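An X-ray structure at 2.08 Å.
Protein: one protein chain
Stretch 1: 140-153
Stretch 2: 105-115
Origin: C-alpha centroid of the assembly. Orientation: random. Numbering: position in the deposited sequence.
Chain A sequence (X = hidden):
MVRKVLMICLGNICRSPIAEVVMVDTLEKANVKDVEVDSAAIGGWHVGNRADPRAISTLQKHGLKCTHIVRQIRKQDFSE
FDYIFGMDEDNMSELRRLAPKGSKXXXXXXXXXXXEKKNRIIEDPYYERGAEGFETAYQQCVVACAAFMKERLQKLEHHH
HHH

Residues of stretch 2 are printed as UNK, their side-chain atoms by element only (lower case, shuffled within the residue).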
# COMPACT_ATOMS: atom_id res chain seq x y z
N GLN A 140 3.53 -2.83 -10.39
CA GLN A 140 2.62 -3.80 -9.78
C GLN A 140 1.43 -3.10 -9.14
O GLN A 140 0.28 -3.53 -9.33
CB GLN A 140 3.37 -4.64 -8.74
CG GLN A 140 4.38 -5.59 -9.35
CD GLN A 140 5.30 -6.20 -8.29
OE1 GLN A 140 6.15 -5.52 -7.72
NE2 GLN A 140 5.14 -7.50 -8.05
N CYS A 141 1.68 -2.04 -8.38
CA CYS A 141 0.60 -1.30 -7.74
C CYS A 141 -0.38 -0.72 -8.76
O CYS A 141 -1.59 -0.67 -8.52
CB CYS A 141 1.20 -0.19 -6.88
SG CYS A 141 2.10 -0.83 -5.44
N VAL A 142 0.13 -0.23 -9.89
CA VAL A 142 -0.76 0.30 -10.91
C VAL A 142 -1.76 -0.77 -11.36
O VAL A 142 -2.97 -0.51 -11.46
CB VAL A 142 0.06 0.86 -12.09
CG1 VAL A 142 -0.84 1.15 -13.30
CG2 VAL A 142 0.80 2.11 -11.65
N VAL A 143 -1.28 -1.99 -11.59
CA VAL A 143 -2.15 -3.06 -12.04
C VAL A 143 -3.05 -3.55 -10.91
O VAL A 143 -4.26 -3.72 -11.08
CB VAL A 143 -1.32 -4.21 -12.65
CG1 VAL A 143 -2.22 -5.42 -12.95
CG2 VAL A 143 -0.58 -3.72 -13.92
N ALA A 144 -2.47 -3.80 -9.73
CA ALA A 144 -3.24 -4.33 -8.61
C ALA A 144 -4.32 -3.35 -8.17
O ALA A 144 -5.47 -3.74 -7.92
CB ALA A 144 -2.30 -4.66 -7.44
N CYS A 145 -3.97 -2.07 -8.03
CA CYS A 145 -4.92 -1.10 -7.51
C CYS A 145 -6.13 -0.97 -8.43
O CYS A 145 -7.27 -0.96 -7.96
CB CYS A 145 -4.25 0.26 -7.32
SG CYS A 145 -3.15 0.38 -5.87
N ALA A 146 -5.89 -0.84 -9.73
CA ALA A 146 -6.99 -0.80 -10.69
C ALA A 146 -7.92 -1.99 -10.53
O ALA A 146 -9.14 -1.84 -10.40
CB ALA A 146 -6.42 -0.75 -12.11
N ALA A 147 -7.34 -3.20 -10.52
CA ALA A 147 -8.16 -4.42 -10.47
C ALA A 147 -8.98 -4.48 -9.18
O ALA A 147 -10.18 -4.77 -9.22
CB ALA A 147 -7.28 -5.66 -10.61
N PHE A 148 -8.35 -4.19 -8.03
CA PHE A 148 -9.10 -4.11 -6.78
C PHE A 148 -10.22 -3.08 -6.86
O PHE A 148 -11.36 -3.35 -6.47
CB PHE A 148 -8.17 -3.74 -5.62
CG PHE A 148 -8.91 -3.45 -4.34
CD1 PHE A 148 -9.08 -2.16 -3.90
CD2 PHE A 148 -9.46 -4.48 -3.60
CE1 PHE A 148 -9.77 -1.87 -2.72
CE2 PHE A 148 -10.15 -4.22 -2.42
CZ PHE A 148 -10.31 -2.91 -1.99
N MET A 149 -9.89 -1.87 -7.32
CA MET A 149 -10.91 -0.83 -7.44
C MET A 149 -12.07 -1.29 -8.31
O MET A 149 -13.24 -1.13 -7.94
CB MET A 149 -10.30 0.44 -8.03
CG MET A 149 -11.34 1.51 -8.30
SD MET A 149 -10.61 2.96 -9.05
CE MET A 149 -10.40 2.34 -10.74
N LYS A 150 -11.76 -1.87 -9.46
CA LYS A 150 -12.82 -2.29 -10.37
C LYS A 150 -13.68 -3.39 -9.76
O LYS A 150 -14.91 -3.32 -9.78
CB LYS A 150 -12.23 -2.71 -11.71
CG LYS A 150 -12.12 -1.56 -12.70
CD LYS A 150 -11.16 -1.87 -13.82
CE LYS A 150 -11.53 -1.13 -15.08
NZ LYS A 150 -11.36 0.32 -14.92
N GLU A 151 -13.04 -4.43 -9.19
CA GLU A 151 -13.81 -5.55 -8.65
C GLU A 151 -14.54 -5.17 -7.37
O GLU A 151 -15.77 -5.29 -7.29
CB GLU A 151 -12.89 -6.74 -8.35
CG GLU A 151 -12.26 -7.35 -9.55
CD GLU A 151 -11.22 -8.36 -9.15
OE1 GLU A 151 -11.50 -9.13 -8.19
OE2 GLU A 151 -10.12 -8.34 -9.75
N ARG A 152 -13.81 -4.75 -6.35
CA ARG A 152 -14.39 -4.61 -5.02
C ARG A 152 -14.99 -3.24 -4.78
O ARG A 152 -16.00 -3.13 -4.09
CB ARG A 152 -13.36 -4.87 -3.94
CG ARG A 152 -12.76 -6.24 -4.02
CD ARG A 152 -13.80 -7.32 -3.67
NE ARG A 152 -13.10 -8.59 -3.49
CZ ARG A 152 -12.63 -9.02 -2.32
NH1 ARG A 152 -12.81 -8.31 -1.22
NH2 ARG A 152 -11.99 -10.18 -2.27
N LEU A 153 -14.36 -2.19 -5.28
CA LEU A 153 -14.85 -0.86 -4.95
C LEU A 153 -15.96 -0.41 -5.90
O LEU A 153 -16.91 0.25 -5.46
CB LEU A 153 -13.70 0.14 -4.96
CG LEU A 153 -12.61 -0.00 -3.89
CD1 LEU A 153 -11.67 1.20 -3.91
CD2 LEU A 153 -13.18 -0.21 -2.48
N UNK A 105 -11.93 -4.82 9.64
CA UNK A 105 -11.04 -4.74 8.48
C UNK A 105 -10.89 -6.08 7.76
O UNK A 105 -10.66 -7.12 8.37
c UNK A 105 -9.66 -4.26 8.90
N UNK A 106 -10.95 -6.03 6.43
CA UNK A 106 -10.61 -7.17 5.60
C UNK A 106 -9.12 -7.13 5.28
O UNK A 106 -8.62 -6.14 4.74
c UNK A 106 -12.29 -8.46 2.27
c UNK A 106 -11.51 -8.49 3.59
c UNK A 106 -11.46 -7.15 4.32
o UNK A 106 -11.95 -9.25 1.36
o UNK A 106 -13.25 -7.67 2.16
N UNK A 107 -8.40 -8.21 5.60
CA UNK A 107 -6.95 -8.26 5.38
C UNK A 107 -6.66 -8.91 4.03
O UNK A 107 -6.97 -10.09 3.82
c UNK A 107 -6.62 -8.75 7.93
c UNK A 107 -6.24 -9.05 6.48
c UNK A 107 -5.67 -9.49 8.88
c UNK A 107 -6.64 -7.25 8.20
N UNK A 108 -6.05 -8.16 3.13
CA UNK A 108 -5.80 -8.64 1.79
C UNK A 108 -4.33 -8.41 1.45
O UNK A 108 -3.67 -7.55 2.03
c UNK A 108 -8.21 -8.05 1.10
c UNK A 108 -8.71 -9.50 0.91
c UNK A 108 -9.01 -7.07 0.28
c UNK A 108 -6.71 -7.93 0.76
N UNK A 109 -3.83 -9.17 0.50
CA UNK A 109 -2.52 -8.90 -0.04
C UNK A 109 -2.71 -8.22 -1.39
O UNK A 109 -3.48 -8.71 -2.23
c UNK A 109 0.33 -11.93 -2.10
s UNK A 109 0.78 -11.34 -0.46
c UNK A 109 -1.71 -10.19 -0.18
c UNK A 109 -0.25 -9.88 -0.37
N UNK A 110 -2.07 -7.06 -1.58
CA UNK A 110 -2.41 -6.21 -2.73
C UNK A 110 -2.23 -6.96 -4.05
O UNK A 110 -3.07 -6.86 -4.96
c UNK A 110 -1.08 -2.66 -3.72
c UNK A 110 -3.33 -3.65 -3.97
c UNK A 110 -1.86 -3.95 -3.87
c UNK A 110 -1.58 -4.93 -2.71
N UNK A 111 -1.17 -7.77 -4.17
CA UNK A 111 -0.90 -8.42 -5.43
C UNK A 111 -1.83 -9.57 -5.77
O UNK A 111 -1.72 -10.12 -6.87
N UNK A 112 -2.73 -9.97 -4.86
CA UNK A 112 -3.74 -10.95 -5.25
C UNK A 112 -4.76 -10.36 -6.23
O UNK A 112 -5.64 -11.09 -6.71
o UNK A 112 -3.94 -12.94 -2.13
o UNK A 112 -2.65 -13.12 -3.89
c UNK A 112 -4.45 -11.52 -4.01
c UNK A 112 -3.62 -12.60 -3.30
N UNK A 113 -4.66 -9.08 -6.55
CA UNK A 113 -5.55 -8.44 -7.51
C UNK A 113 -4.74 -8.08 -8.75
O UNK A 113 -3.63 -7.55 -8.63
c UNK A 113 -8.49 -7.92 -6.03
c UNK A 113 -8.85 -8.42 -3.70
c UNK A 113 -6.69 -7.74 -4.48
c UNK A 113 -9.34 -8.31 -5.00
c UNK A 113 -7.52 -8.14 -3.44
c UNK A 113 -7.17 -7.60 -5.77
c UNK A 113 -6.24 -7.23 -6.89
N UNK A 114 -5.27 -8.42 -9.92
CA UNK A 114 -4.66 -8.03 -11.19
C UNK A 114 -3.43 -8.77 -11.69
O UNK A 114 -3.38 -9.18 -12.85
N UNK A 115 -2.43 -8.94 -10.83
CA UNK A 115 -1.18 -9.52 -11.29
C UNK A 115 -1.34 -11.02 -11.53
O UNK A 115 -2.24 -11.67 -11.00
c UNK A 115 0.48 -6.98 -11.09
c UNK A 115 -0.08 -9.26 -10.28
c UNK A 115 0.66 -7.51 -8.63
c UNK A 115 -0.10 -7.77 -9.91

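Position 105 carries a single side-chain carbon and lies beyond the reach of the helix 140-153; one carbon, the CB, makes it Ala105. Position 106, where the strand begins, has three carbons in an unbranched row, the last bearing two oxygens. One of these oxygens meets the Arg152 guanidinium at its edge, and a carboxylate on a chain of this length identifies Glu106. Arg152 NH1 donates to Glu106 OE1 at 2.9 Å, with an N-H...O angle of 175°, a nearly linear hydrogen bond within a salt bridge.

Position 107 has four carbons forked at the second and touches nothing on the helix: Leu107. Position 108 repeats the pattern, but its CB points toward the helix and one terminal carbon packs against Phe148; it is Leu108, with CD1 4.1 Å from Phe148 CE2. At 109, two carbons, a sulfur and a final carbon form an unbranched chain, out of reach of the helix: Met109.

Position 110 opens the 3-10 segment with four carbons forked at the second. Its CB points sideways, yet the end of the side chain comes nearer and reaches two helix sulfurs. This is Leu110, whose CD2 lies 4.1 Å from Cys141 SG and 4.3 Å from Cys145 SG, while its CG is 3.7 Å from Ala144 CB. Position 111 has no side-chain atoms and is Gly111. At 112 the side chain has two carbons, the second carrying two oxygens; its CA-to-CB bond points away from the helix. This is Asp112.

Position 113 has one carbon followed by a six-carbon ring without a hydroxyl, packed against Phe148: Phe113. The edge of Phe148 meets its face, with ring centroids 5.3 Å apart and planes at 80°. Phe113 CZ also lies over one face of the Arg152 guanidinium, 3.9 Å from Arg152 NH2.

Position 114 again lacks a side chain. Its phi of 76° favours glycine, and an ideal CB would fall 2.8 Å from Val143 O, a clash; Gly114 therefore permits the close backbone approach, its CA 4.7 Å from Ala144 CA. Position 115 has four carbons forked at the second; the end of the side chain touches Gln140, Val143 and Ala144. It is Leu115, with CD2 3.6 Å from Val143 CG1.

The contact buries 664 Å² and rests mainly on apolar packing. Small helix residues let the loop come close: Ala144 CA approaches Phe113 O at 3.2 Å in a CA-H...O contact, and Ala147 CB lies 3.5 Å from Gly114 N. The salt bridge joins Arg152 to the strand.

Stretch 2 105-115: AELLMLGDFGL
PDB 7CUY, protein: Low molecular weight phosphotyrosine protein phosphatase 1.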